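Long-range contacts in clavulanic acid biosynthesis oligopeptide binding protein 2 (PDB 2WOL), which probably binds oligopeptides, as a solute-binding protein belonging to the biosynthetic pathway of the beta-lactamase inhibitor clavulanic acid: residues Pro466-Arg471 with Pro488-Leu493; Ala350-Thr355 with Ala512-Val517; Phe306-Pro311 with Asn481-Asp486; Phe180-His185 with Thr459-Leu464. All blocks are in the same frame, centred on the assembly; numbering follows the deposited sequence.

Contact 1 (Pro466-Arg471 with Pro488-Leu493); sequences PLVDGR and PEVNAL
Arg471 and Asn491 lie flat on one another: guanidinium and side-chain amide are stacked with their planes 7° apart, and the two side chains run past each other in opposite directions. Asn491 CB sits over the centre of the guanidinium, and Arg471 NE passes 3.7 Å from Asn491 CG. Arginine suits this place because its flat cation can offer a face to a neutral group while its N-H bonds point outward in the plane. Two of these grip Asp469 side-on, Arg471 NE meeting the syn lone pair of Asp469 OD1 at 2.6 Å and Arg471 NH2 reaching Asp469 OD2 at 2.9 Å. Bends at chi2 (84°) and chi3 set CD and then NE, and NE faces Asp469. Asp469 OD1 also accepts from the backbone N of Arg471 at 2.8 Å, which makes an Asx turn. Asn491 enters from its helix and binds the turn: its OD1 accepts from Gly470 N at 3.1 Å in a nearly straight bond (163°). Gly470 fits because the Asn491 amide occupies the direction in which a CB would point. A water lies within bonding distance of both Asn491 OD1 and Val468 O, and ND2 bonds to Asp486. Beside these polar groups Val468 CG2 meets Val490 CG1 at 4.2 Å, the two branched side chains crossing at about a right angle. Arg471 has a second acidic partner in Asp495. With three N-H groups on the buried carboxylate of Asp469, its negative charge is probably well compensated, and the Asx turn also leaves Gly470 N-H directed at Asn491 OD1.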
loop_
_atom_site.group_PDB
_atom_site.type_symbol
_atom_site.label_atom_id
_atom_site.label_comp_id
_atom_site.label_asym_id
_atom_site.label_seq_id
_atom_site.Cartn_x
_atom_site.Cartn_y
_atom_site.Cartn_z
ATOM N N PRO A 466 7.459 1.645 -9.121
ATOM C CA PRO A 466 8.402 2.100 -8.091
ATOM C C PRO A 466 9.566 1.135 -7.848
ATOM O O PRO A 466 10.621 1.552 -7.373
ATOM C CB PRO A 466 7.524 2.207 -6.839
ATOM C CG PRO A 466 6.143 2.417 -7.378
ATOM C CD PRO A 466 6.100 1.508 -8.569
ATOM N N LEU A 467 9.367 -0.135 -8.191
ATOM C CA LEU A 467 10.377 -1.166 -7.977
ATOM C C LEU A 467 11.417 -1.266 -9.088
ATOM O O LEU A 467 12.543 -1.691 -8.826
ATOM C CB LEU A 467 9.718 -2.538 -7.803
ATOM C CG LEU A 467 8.770 -2.765 -6.625
ATOM C CD1 LEU A 467 8.303 -4.217 -6.630
ATOM C CD2 LEU A 467 9.427 -2.413 -5.281
ATOM N N VAL A 468 11.047 -0.899 -10.318
ATOM C CA VAL A 468 11.896 -1.211 -11.482
ATOM C C VAL A 468 12.083 -0.091 -12.508
ATOM O O VAL A 468 12.955 -0.191 -13.379
ATOM C CB VAL A 468 11.402 -2.483 -12.235
ATOM C CG1 VAL A 468 11.333 -3.691 -11.288
ATOM C CG2 VAL A 468 10.056 -2.242 -12.930
ATOM N N ASP A 469 11.258 0.952 -12.425
ATOM C CA ASP A 469 11.296 2.043 -13.400
ATOM C C ASP A 469 12.489 2.946 -13.099
ATOM O O ASP A 469 12.618 3.462 -11.992
ATOM C CB ASP A 469 9.969 2.819 -13.367
ATOM C CG ASP A 469 9.850 3.853 -14.475
ATOM O OD1 ASP A 469 10.820 4.599 -14.730
ATOM O OD2 ASP A 469 8.757 3.932 -15.070
ATOM N N GLY A 470 13.355 3.124 -14.095
ATOM C CA GLY A 470 14.568 3.933 -13.952
ATOM C C GLY A 470 14.316 5.372 -13.540
ATOM O O GLY A 470 15.139 5.981 -12.854
ATOM N N ARG A 471 13.175 5.912 -13.963
ATOM C CA ARG A 471 12.779 7.278 -13.620
ATOM C C ARG A 471 12.321 7.395 -12.161
ATOM O O ARG A 471 12.133 8.503 -11.656
ATOM C CB ARG A 471 11.667 7.766 -14.562
ATOM C CG ARG A 471 12.104 8.086 -15.999
ATOM C CD ARG A 471 12.155 6.860 -16.925
ATOM N NE ARG A 471 10.938 6.044 -16.886
ATOM C CZ ARG A 471 9.938 6.113 -17.763
ATOM N NH1 ARG A 471 9.976 6.966 -18.784
ATOM N NH2 ARG A 471 8.890 5.313 -17.623
ATOM N N PRO A 488 16.124 1.036 -20.559
ATOM C CA PRO A 488 15.314 1.822 -21.496
ATOM C C PRO A 488 14.121 1.043 -22.048
ATOM O O PRO A 488 13.057 1.624 -22.256
ATOM C CB PRO A 488 16.299 2.151 -22.626
ATOM C CG PRO A 488 17.630 2.101 -21.994
ATOM C CD PRO A 488 17.555 1.057 -20.923
ATOM N N GLU A 489 14.297 -0.258 -22.276
ATOM C CA GLU A 489 13.232 -1.094 -22.822
ATOM C C GLU A 489 12.107 -1.319 -21.806
ATOM O O GLU A 489 10.931 -1.294 -22.167
ATOM C CB GLU A 489 13.793 -2.419 -23.348
ATOM C CG GLU A 489 14.678 -2.261 -24.588
ATOM C CD GLU A 489 15.127 -3.590 -25.173
ATOM O OE1 GLU A 489 15.987 -4.259 -24.558
ATOM O OE2 GLU A 489 14.628 -3.963 -26.258
ATOM N N VAL A 490 12.475 -1.519 -20.541
ATOM C CA VAL A 490 11.494 -1.598 -19.452
ATOM C C VAL A 490 10.747 -0.268 -19.317
ATOM O O VAL A 490 9.517 -0.245 -19.273
ATOM C CB VAL A 490 12.146 -2.001 -18.098
ATOM C CG1 VAL A 490 11.185 -1.762 -16.928
ATOM C CG2 VAL A 490 12.584 -3.456 -18.129
ATOM N N ASN A 491 11.494 0.834 -19.274
ATOM C CA ASN A 491 10.892 2.165 -19.170
ATOM C C ASN A 491 9.920 2.461 -20.317
ATOM O O ASN A 491 8.817 2.976 -20.090
ATOM C CB ASN A 491 11.971 3.251 -19.086
ATOM C CG ASN A 491 12.892 3.086 -17.884
ATOM O OD1 ASN A 491 12.604 2.331 -16.954
ATOM N ND2 ASN A 491 14.013 3.800 -17.901
ATOM N N ALA A 492 10.329 2.112 -21.538
ATOM C CA ALA A 492 9.501 2.315 -22.726
ATOM C C ALA A 492 8.211 1.501 -22.669
ATOM O O ALA A 492 7.142 2.013 -23.003
ATOM C CB ALA A 492 10.284 1.992 -23.992
ATOM N N LEU A 493 8.311 0.241 -22.241
ATOM C CA LEU A 493 7.131 -0.605 -22.084
ATOM C C LEU A 493 6.158 -0.025 -21.061
ATOM O O LEU A 493 4.949 -0.001 -21.295
ATOM C CB LEU A 493 7.517 -2.037 -21.700
ATOM C CG LEU A 493 8.074 -2.958 -22.791
ATOM C CD1 LEU A 493 8.623 -4.225 -22.171
ATOM C CD2 LEU A 493 7.021 -3.301 -23.842
HETATM O O HOH W 1 13.991 0.099 -15.865
#

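Contact 2 (Ala350-Thr355 with Ala512-Val517); sequences ALFPPT and AVERRV
Ala350 touches the tip of Glu514, its CB lying 3.5 Å from Glu514 OE2; a small methyl allows the carboxylate to come this close to the chain. Next along, Leu351 gives its backbone N-H to the same oxygen, Leu351 N to Glu514 OE2 measuring 2.8 Å. This bond is bent (143°) and arrives on the anti side, out of the carboxylate plane. The leucine side chain passes the glutamate in the opposite direction and ends with its CD1 3.8 Å from Val517 CG1, one turn further along the helix. Phe352 supplies the second donor: Phe352 N lies 2.9 Å from Glu514 OE2 in a straighter bond (166°), close to the line of the C-O bond and from the opposite face of the plane. Two consecutive N-H groups thus hold one oxygen. The ring of Phe352 runs beside the glutamate, with CD1 3.5 Å from Glu514 OE1 and CE1 3.7 Å from Glu514 CB. Glutamate has the length required: CG is anti to the backbone N (chi1 -173°) and the chain stays extended, carrying the carboxylate off the helix to the loop. Glu514 OE1 is bound by Gln360. Around this pair, Phe352 rests on Glu460 and Leu464 of helix 460-468, and Leu351 packs on Leu523 and Pro525 of strand 523-534, so the loop touches helix 503-520, helix 460-468 and strand 523-534.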
loop_
_atom_site.group_PDB
_atom_site.type_symbol
_atom_site.label_atom_id
_atom_site.label_comp_id
_atom_site.label_asym_id
_atom_site.label_seq_id
_atom_site.Cartn_x
_atom_site.Cartn_y
_atom_site.Cartn_z
ATOM N N ALA A 350 7.139 -15.069 -9.012
ATOM C CA ALA A 350 7.047 -13.812 -9.751
ATOM C C ALA A 350 6.601 -12.664 -8.836
ATOM O O ALA A 350 6.465 -12.844 -7.625
ATOM C CB ALA A 350 6.119 -13.963 -10.950
ATOM N N LEU A 351 6.373 -11.495 -9.428
ATOM C CA LEU A 351 6.215 -10.262 -8.657
ATOM C C LEU A 351 4.765 -9.841 -8.404
ATOM O O LEU A 351 4.391 -9.583 -7.260
ATOM C CB LEU A 351 7.005 -9.121 -9.311
ATOM C CG LEU A 351 8.481 -9.417 -9.626
ATOM C CD1 LEU A 351 9.074 -8.344 -10.517
ATOM C CD2 LEU A 351 9.312 -9.562 -8.357
ATOM N N PHE A 352 3.958 -9.773 -9.462
ATOM C CA PHE A 352 2.571 -9.299 -9.346
ATOM C C PHE A 352 1.734 -10.149 -8.395
ATOM O O PHE A 352 1.766 -11.379 -8.474
ATOM C CB PHE A 352 1.863 -9.310 -10.707
ATOM C CG PHE A 352 2.351 -8.267 -11.679
ATOM C CD1 PHE A 352 2.656 -8.625 -12.990
ATOM C CD2 PHE A 352 2.481 -6.930 -11.300
ATOM C CE1 PHE A 352 3.095 -7.673 -13.909
ATOM C CE2 PHE A 352 2.919 -5.973 -12.218
ATOM C CZ PHE A 352 3.226 -6.351 -13.520
ATOM N N PRO A 353 0.976 -9.496 -7.495
ATOM C CA PRO A 353 -0.067 -10.204 -6.747
ATOM C C PRO A 353 -1.183 -10.670 -7.689
ATOM O O PRO A 353 -1.397 -10.049 -8.734
ATOM C CB PRO A 353 -0.604 -9.134 -5.786
ATOM C CG PRO A 353 0.426 -8.064 -5.763
ATOM C CD PRO A 353 1.057 -8.076 -7.117
ATOM N N PRO A 354 -1.891 -11.760 -7.332
ATOM C CA PRO A 354 -2.989 -12.271 -8.164
ATOM C C PRO A 354 -4.205 -11.344 -8.315
ATOM O O PRO A 354 -5.111 -11.652 -9.098
ATOM C CB PRO A 354 -3.387 -13.577 -7.465
ATOM C CG PRO A 354 -2.918 -13.424 -6.071
ATOM C CD PRO A 354 -1.668 -12.604 -6.142
ATOM N N THR A 355 -4.228 -10.228 -7.587
ATOM C CA THR A 355 -5.298 -9.233 -7.724
ATOM C C THR A 355 -5.176 -8.447 -9.023
ATOM O O THR A 355 -6.153 -7.865 -9.501
ATOM C CB THR A 355 -5.311 -8.217 -6.559
ATOM O OG1 THR A 355 -3.973 -7.781 -6.281
ATOM C CG2 THR A 355 -5.930 -8.824 -5.310
ATOM N N ALA A 512 5.131 -8.514 -20.244
ATOM C CA ALA A 512 6.443 -8.361 -20.864
ATOM C C ALA A 512 7.412 -7.610 -19.943
ATOM O O ALA A 512 8.584 -7.976 -19.843
ATOM C CB ALA A 512 6.332 -7.658 -22.213
ATOM N N VAL A 513 6.923 -6.567 -19.273
ATOM C CA VAL A 513 7.739 -5.852 -18.285
ATOM C C VAL A 513 8.227 -6.799 -17.191
ATOM O O VAL A 513 9.420 -6.852 -16.901
ATOM C CB VAL A 513 6.985 -4.665 -17.636
ATOM C CG1 VAL A 513 7.829 -4.018 -16.538
ATOM C CG2 VAL A 513 6.609 -3.629 -18.688
ATOM N N GLU A 514 7.300 -7.549 -16.596
ATOM C CA GLU A 514 7.643 -8.446 -15.496
ATOM C C GLU A 514 8.645 -9.507 -15.935
ATOM O O GLU A 514 9.606 -9.802 -15.212
ATOM C CB GLU A 514 6.401 -9.113 -14.910
ATOM C CG GLU A 514 6.717 -9.914 -13.652
ATOM C CD GLU A 514 5.522 -10.648 -13.088
ATOM O OE1 GLU A 514 4.750 -11.240 -13.872
ATOM O OE2 GLU A 514 5.369 -10.636 -11.852
ATOM N N ARG A 515 8.421 -10.068 -17.124
ATOM C CA ARG A 515 9.339 -11.051 -17.682
ATOM C C ARG A 515 10.744 -10.468 -17.831
ATOM O O ARG A 515 11.721 -11.095 -17.425
ATOM C CB ARG A 515 8.823 -11.582 -19.025
ATOM C CG ARG A 515 9.758 -12.595 -19.671
ATOM C CD ARG A 515 9.115 -13.289 -20.863
ATOM N NE ARG A 515 8.047 -14.203 -20.457
ATOM C CZ ARG A 515 8.225 -15.485 -20.144
ATOM N NH1 ARG A 515 9.438 -16.026 -20.183
ATOM N NH2 ARG A 515 7.184 -16.226 -19.788
ATOM N N ARG A 516 10.847 -9.270 -18.402
ATOM C CA ARG A 516 12.158 -8.649 -18.597
ATOM C C ARG A 516 12.840 -8.387 -17.258
ATOM O O ARG A 516 14.041 -8.598 -17.129
ATOM C CB ARG A 516 12.030 -7.346 -19.386
ATOM C CG ARG A 516 11.790 -7.545 -20.865
ATOM C CD ARG A 516 11.508 -6.227 -21.551
ATOM N NE ARG A 516 11.378 -6.378 -22.998
ATOM C CZ ARG A 516 12.377 -6.233 -23.864
ATOM N NH1 ARG A 516 13.597 -5.931 -23.436
ATOM N NH2 ARG A 516 12.157 -6.394 -25.161
ATOM N N VAL A 517 12.068 -7.944 -16.266
ATOM C CA VAL A 517 12.610 -7.720 -14.925
ATOM C C VAL A 517 13.185 -9.013 -14.345
ATOM O O VAL A 517 14.275 -9.010 -13.782
ATOM C CB VAL A 517 11.562 -7.111 -13.963
ATOM C CG1 VAL A 517 12.090 -7.075 -12.529
ATOM C CG2 VAL A 517 11.182 -5.714 -14.417
#

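Contact 3 (Phe306-Pro311 with Asn481-Asp486)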
loop_
_atom_site.group_PDB
_atom_site.type_symbol
_atom_site.label_atom_id
_atom_site.label_comp_id
_atom_site.label_asym_id
_atom_site.label_seq_id
_atom_site.Cartn_x
_atom_site.Cartn_y
_atom_site.Cartn_z
ATOM N N PHE A 306 10.540 -9.762 -0.750
ATOM C CA PHE A 306 11.551 -10.095 -1.745
ATOM C C PHE A 306 12.961 -9.719 -1.316
ATOM O O PHE A 306 13.159 -9.015 -0.327
ATOM C CB PHE A 306 11.210 -9.477 -3.119
ATOM C CG PHE A 306 11.232 -7.966 -3.154
ATOM C CD1 PHE A 306 12.359 -7.287 -3.611
ATOM C CD2 PHE A 306 10.116 -7.228 -2.766
ATOM C CE1 PHE A 306 12.382 -5.896 -3.668
ATOM C CE2 PHE A 306 10.129 -5.835 -2.820
ATOM C CZ PHE A 306 11.268 -5.169 -3.268
ATOM N N VAL A 307 13.936 -10.223 -2.067
ATOM C CA VAL A 307 15.329 -9.831 -1.911
ATOM C C VAL A 307 15.756 -9.114 -3.191
ATOM O O VAL A 307 15.539 -9.617 -4.301
ATOM C CB VAL A 307 16.242 -11.055 -1.639
ATOM C CG1 VAL A 307 17.718 -10.650 -1.635
ATOM C CG2 VAL A 307 15.864 -11.721 -0.316
ATOM N N ALA A 308 16.337 -7.931 -3.027
ATOM C CA ALA A 308 16.853 -7.164 -4.153
ATOM C C ALA A 308 18.359 -7.328 -4.249
ATOM O O ALA A 308 19.045 -7.369 -3.233
ATOM C CB ALA A 308 16.490 -5.693 -4.000
ATOM N N MET A 309 18.859 -7.431 -5.477
ATOM C CA MET A 309 20.295 -7.472 -5.738
ATOM C C MET A 309 20.730 -6.245 -6.537
ATOM O O MET A 309 20.060 -5.842 -7.489
ATOM C CB MET A 309 20.681 -8.766 -6.446
ATOM C CG MET A 309 20.760 -9.946 -5.493
ATOM S SD MET A 309 21.038 -11.518 -6.315
ATOM C CE MET A 309 19.381 -11.943 -6.844
ATOM N N GLN A 310 21.854 -5.661 -6.126
ATOM C CA GLN A 310 22.276 -4.337 -6.580
ATOM C C GLN A 310 23.464 -4.408 -7.538
ATOM O O GLN A 310 24.584 -4.646 -7.096
ATOM C CB GLN A 310 22.646 -3.474 -5.367
ATOM C CG GLN A 310 21.469 -2.929 -4.556
ATOM C CD GLN A 310 20.503 -4.005 -4.108
ATOM O OE1 GLN A 310 19.423 -4.145 -4.676
ATOM N NE2 GLN A 310 20.899 -4.790 -3.110
ATOM N N PRO A 311 23.224 -4.211 -8.853
ATOM C CA PRO A 311 24.331 -4.213 -9.821
ATOM C C PRO A 311 25.460 -3.218 -9.527
ATOM O O PRO A 311 26.588 -3.429 -9.981
ATOM C CB PRO A 311 23.635 -3.870 -11.141
ATOM C CG PRO A 311 22.254 -4.408 -10.958
ATOM C CD PRO A 311 21.928 -4.039 -9.536
ATOM N N ASN A 481 13.288 1.427 -5.949
ATOM C CA ASN A 481 13.997 0.747 -7.019
ATOM C C ASN A 481 15.394 0.432 -6.495
ATOM O O ASN A 481 16.375 1.116 -6.810
ATOM C CB ASN A 481 14.033 1.616 -8.282
ATOM C CG ASN A 481 14.647 0.899 -9.478
ATOM O OD1 ASN A 481 15.347 -0.103 -9.330
ATOM N ND2 ASN A 481 14.388 1.422 -10.677
ATOM N N LEU A 482 15.473 -0.617 -5.683
ATOM C CA LEU A 482 16.699 -0.917 -4.944
ATOM C C LEU A 482 17.877 -1.317 -5.836
ATOM O O LEU A 482 19.001 -0.866 -5.600
ATOM C CB LEU A 482 16.444 -1.948 -3.833
ATOM C CG LEU A 482 15.386 -1.581 -2.782
ATOM C CD1 LEU A 482 15.252 -2.679 -1.734
ATOM C CD2 LEU A 482 15.662 -0.228 -2.123
ATOM N N PRO A 483 17.635 -2.152 -6.865
ATOM C CA PRO A 483 18.715 -2.430 -7.816
ATOM C C PRO A 483 19.093 -1.229 -8.680
ATOM O O PRO A 483 20.085 -1.290 -9.411
ATOM C CB PRO A 483 18.118 -3.523 -8.713
ATOM C CG PRO A 483 16.978 -4.097 -7.924
ATOM C CD PRO A 483 16.422 -2.925 -7.189
ATOM N N GLU A 484 18.300 -0.160 -8.612
ATOM C CA GLU A 484 18.458 1.001 -9.501
ATOM C C GLU A 484 18.465 0.567 -10.970
ATOM O O GLU A 484 19.302 1.000 -11.770
ATOM C CB GLU A 484 19.704 1.821 -9.130
ATOM C CG GLU A 484 19.640 2.381 -7.712
ATOM C CD GLU A 484 20.934 3.022 -7.238
ATOM O OE1 GLU A 484 21.691 3.561 -8.079
ATOM O OE2 GLU A 484 21.181 2.994 -6.012
ATOM N N LEU A 485 17.530 -0.319 -11.304
ATOM C CA LEU A 485 17.342 -0.757 -12.674
ATOM C C LEU A 485 16.915 0.433 -13.515
ATOM O O LEU A 485 15.978 1.149 -13.162
ATOM C CB LEU A 485 16.293 -1.871 -12.752
ATOM C CG LEU A 485 16.186 -2.606 -14.094
ATOM C CD1 LEU A 485 17.422 -3.453 -14.346
ATOM C CD2 LEU A 485 14.929 -3.467 -14.152
ATOM N N ASP A 486 17.627 0.643 -14.617
ATOM C CA ASP A 486 17.307 1.709 -15.555
ATOM C C ASP A 486 17.454 1.173 -16.976
ATOM O O ASP A 486 18.332 1.593 -17.735
ATOM C CB ASP A 486 18.212 2.920 -15.305
ATOM C CG ASP A 486 17.734 4.176 -16.014
ATOM O OD1 ASP A 486 16.608 4.189 -16.565
ATOM O OD2 ASP A 486 18.500 5.166 -16.013
#
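Leu482 and Pro483, the two central residues of a type I beta turn spanning Asn481 to Glu484, lie against the end of strand 303-309 and the two residues that follow it. The turn is closed by Glu484 N bonding to Asn481 O at 2.9 Å. Asn481 secures its exit from the side: OD1 accepts from Leu485 N at 3.0 Å, and ND2 gives to Leu485 O, also at 3.0 Å. No hydrogen bond crosses the contact, which depends on shape. Ala308 points toward the turn, its CB 3.7 Å from Leu482 CB, where a methyl fits. The backbones come closest between Gln310 CA and Pro483 CA, at 4.2 Å. Pro483 CB comes within 3.3 Å of Met309 O, a buried carbonyl with no hydrogen-bonding partner in the model. The rigid Pro483 also meets Pro311, the rings crossing obliquely with Pro311 CD 3.9 Å from Pro483 CB; the same CD nears Pro483 O. A bend at chi2 (54°) turns Gln310 CD back toward the turn; OE1 lies against the Leu482 carbonyl and Pro483 N. Neither can donate, the one an acceptor, the other a proline nitrogen without hydrogen. The amide is held instead by NE2, which bonds to Leu446 O and, at 3.2 Å, to Ala308 O from above that carbonyl's plane. Strand 303-309 runs between strands 448-453 and 523-534. Leu482 packs on Thr451 of the former and Pro483 on Leu523 of the latter, so the turn covers part of one face of the sheet, while Met309 points away and packs on helix 319-327.

Contact 4 (Phe180-His185 with Thr459-Leu464)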
loop_
_atom_site.group_PDB
_atom_site.type_symbol
_atom_site.label_atom_id
_atom_site.label_comp_id
_atom_site.label_asym_id
_atom_site.label_seq_id
_atom_site.Cartn_x
_atom_site.Cartn_y
_atom_site.Cartn_z
ATOM N N PHE A 180 -1.401 9.028 -18.418
ATOM C CA PHE A 180 -1.421 8.274 -17.171
ATOM C C PHE A 180 -2.739 7.525 -17.007
ATOM O O PHE A 180 -3.741 8.091 -16.566
ATOM C CB PHE A 180 -1.138 9.176 -15.961
ATOM C CG PHE A 180 -0.793 8.410 -14.717
ATOM C CD1 PHE A 180 0.480 7.873 -14.555
ATOM C CD2 PHE A 180 -1.739 8.203 -13.719
ATOM C CE1 PHE A 180 0.809 7.145 -13.424
ATOM C CE2 PHE A 180 -1.417 7.479 -12.581
ATOM C CZ PHE A 180 -0.140 6.947 -12.434
ATOM N N SER A 181 -2.709 6.238 -17.349
ATOM C CA SER A 181 -3.898 5.385 -17.367
ATOM C C SER A 181 -4.615 5.304 -16.014
ATOM O O SER A 181 -5.830 5.114 -15.961
ATOM C CB SER A 181 -3.534 3.970 -17.841
ATOM O OG SER A 181 -2.541 3.386 -17.011
ATOM N N ASP A 182 -3.858 5.465 -14.930
ATOM C CA ASP A 182 -4.361 5.179 -13.584
ATOM C C ASP A 182 -4.803 6.409 -12.782
ATOM O O ASP A 182 -4.836 6.370 -11.549
ATOM C CB ASP A 182 -3.314 4.373 -12.797
ATOM C CG ASP A 182 -2.996 3.027 -13.441
ATOM O OD1 ASP A 182 -3.718 2.603 -14.375
ATOM O OD2 ASP A 182 -2.018 2.391 -13.001
ATOM N N PHE A 183 -5.171 7.489 -13.468
ATOM C CA PHE A 183 -5.441 8.745 -12.761
ATOM C C PHE A 183 -6.613 8.699 -11.766
ATOM O O PHE A 183 -6.562 9.351 -10.717
ATOM C CB PHE A 183 -5.584 9.918 -13.735
ATOM C CG PHE A 183 -5.360 11.262 -13.097
ATOM C CD1 PHE A 183 -4.071 11.689 -12.773
ATOM C CD2 PHE A 183 -6.434 12.098 -12.814
ATOM C CE1 PHE A 183 -3.856 12.918 -12.177
ATOM C CE2 PHE A 183 -6.227 13.343 -12.226
ATOM C CZ PHE A 183 -4.939 13.751 -11.909
ATOM N N ASP A 184 -7.659 7.927 -12.072
ATOM C CA ASP A 184 -8.779 7.774 -11.133
ATOM C C ASP A 184 -8.291 7.269 -9.765
ATOM O O ASP A 184 -8.868 7.597 -8.725
ATOM C CB ASP A 184 -9.833 6.796 -11.668
ATOM C CG ASP A 184 -10.878 7.456 -12.569
ATOM O OD1 ASP A 184 -10.970 8.708 -12.635
ATOM O OD2 ASP A 184 -11.639 6.694 -13.202
ATOM N N HIS A 185 -7.238 6.453 -9.780
ATOM C CA HIS A 185 -6.645 5.934 -8.548
ATOM C C HIS A 185 -6.018 7.041 -7.722
ATOM O O HIS A 185 -6.171 7.074 -6.499
ATOM C CB HIS A 185 -5.608 4.856 -8.850
ATOM C CG HIS A 185 -6.203 3.583 -9.354
ATOM N ND1 HIS A 185 -6.590 2.561 -8.515
ATOM C CD2 HIS A 185 -6.492 3.172 -10.611
ATOM C CE1 HIS A 185 -7.084 1.569 -9.235
ATOM N NE2 HIS A 185 -7.035 1.914 -10.509
ATOM N N THR A 459 -2.798 -1.218 -8.971
ATOM C CA THR A 459 -2.592 -1.409 -10.402
ATOM C C THR A 459 -1.174 -1.894 -10.638
ATOM O O THR A 459 -0.317 -1.814 -9.746
ATOM C CB THR A 459 -2.776 -0.102 -11.215
ATOM O OG1 THR A 459 -1.763 0.839 -10.844
ATOM C CG2 THR A 459 -4.158 0.505 -10.997
ATOM N N GLU A 460 -0.923 -2.380 -11.851
ATOM C CA GLU A 460 0.414 -2.816 -12.236
ATOM C C GLU A 460 1.437 -1.682 -12.151
ATOM O O GLU A 460 2.567 -1.899 -11.704
ATOM C CB GLU A 460 0.409 -3.429 -13.636
ATOM C CG GLU A 460 -0.256 -4.794 -13.723
ATOM C CD GLU A 460 -1.754 -4.720 -13.968
ATOM O OE1 GLU A 460 -2.360 -3.652 -13.738
ATOM O OE2 GLU A 460 -2.330 -5.739 -14.395
ATOM N N TYR A 461 1.040 -0.475 -12.562
ATOM C CA TYR A 461 1.930 0.673 -12.429
ATOM C C TYR A 461 2.259 0.937 -10.964
ATOM O O TYR A 461 3.426 1.053 -10.599
ATOM C CB TYR A 461 1.366 1.950 -13.070
ATOM C CG TYR A 461 2.370 3.075 -12.982
ATOM C CD1 TYR A 461 3.327 3.252 -13.979
ATOM C CD2 TYR A 461 2.404 3.927 -11.874
ATOM C CE1 TYR A 461 4.282 4.262 -13.891
ATOM C CE2 TYR A 461 3.351 4.939 -11.776
ATOM C CZ TYR A 461 4.286 5.100 -12.787
ATOM O OH TYR A 461 5.225 6.099 -12.686
ATOM N N GLY A 462 1.221 1.035 -10.135
ATOM C CA GLY A 462 1.403 1.274 -8.710
ATOM C C GLY A 462 2.294 0.231 -8.062
ATOM O O GLY A 462 3.129 0.554 -7.218
ATOM N N PHE A 463 2.122 -1.026 -8.465
ATOM C CA PHE A 463 2.893 -2.104 -7.869
ATOM C C PHE A 463 4.337 -2.179 -8.365
ATOM O O PHE A 463 5.273 -2.286 -7.564
ATOM C CB PHE A 463 2.204 -3.460 -8.061
ATOM C CG PHE A 463 2.912 -4.579 -7.353
ATOM C CD1 PHE A 463 2.646 -4.837 -6.012
ATOM C CD2 PHE A 463 3.877 -5.335 -8.007
ATOM C CE1 PHE A 463 3.323 -5.840 -5.333
ATOM C CE2 PHE A 463 4.558 -6.348 -7.339
ATOM C CZ PHE A 463 4.279 -6.603 -6.007
ATOM N N LEU A 464 4.515 -2.140 -9.681
ATOM C CA LEU A 464 5.811 -2.479 -10.267
ATOM C C LEU A 464 6.717 -1.295 -10.604
ATOM O O LEU A 464 7.935 -1.395 -10.452
ATOM C CB LEU A 464 5.640 -3.400 -11.484
ATOM C CG LEU A 464 6.892 -4.133 -11.987
ATOM C CD1 LEU A 464 7.612 -4.864 -10.854
ATOM C CD2 LEU A 464 6.552 -5.097 -13.115
HETATM O O HOH W 2 -1.210 0.229 -14.364
#
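Thr459 faces Asp182 and His185 tip to tip, and its side chain can be followed outward from CB, which lies 3.2 Å from Asp182 OD2. At the first branch OG1 sits between the backbone N and the carbonyl carbon (chi1 65°), where it can do two things at once. It donates to Asp182 OD2 at 2.7 Å, approaching from above the carboxylate plane (48° out of it), and it accepts from Gly462 N at 3.1 Å, the N-cap bond that begins the helix. A hydroxyl suits this place, since it both gives and receives. The other branch, CG2, reaches over a face of the His185 ring, 3.2 Å from His185 NE2 and offset toward the rim, a CH-pi contact; His185 ND1 and the Tyr70 hydroxyl share a hydrogen bond. Asp182 OD2 has a second partner in a water that also accepts from Tyr461 N, and Ser181 OG donates to Asp182 OD1, so both oxygens of this buried acid are met. Alongside, Phe180 and Tyr461 form a T-shaped pair: the edge of Phe180 points at the face of Tyr461, with planes at 83°. The centroids are 5.3 Å apart. Phe180 CE1 comes 3.7 Å from Tyr461 CE2. Tyr461 and Phe180 both rest on Leu498 of helix 488-499, and Tyr461 also touches Trp510 of helix 503-520. The contact thus joins the N-terminal end of helix 460-468 to the turn leading into helix 183-186, which packs against strand 98-102 through Phe183 and Asp184.

Overall arrangement
From the N terminus the chain first lays down 180-185, 306-311 and 350-355, the opening halves of contacts 4, 3 and 2. Contact 4 closes first, at 459-464, drawing the turn after strand 171-175 onto helix 460-468. Contact 1 opens at the far end of that helix, in series. Contact 3 closes at 481-486, crossing contacts 1 and 4 and reaching back to strand 303-309. Contact 1 closes on helix 488-499 and is nested within the loop of contact 2, which closes last on helix 503-520 and crosses contacts 3 and 4. Helices 460-468, 488-499 and 503-520 are tied to one another and, through contacts 2 and 3, to the sheet that includes strands 303-309 and 523-534.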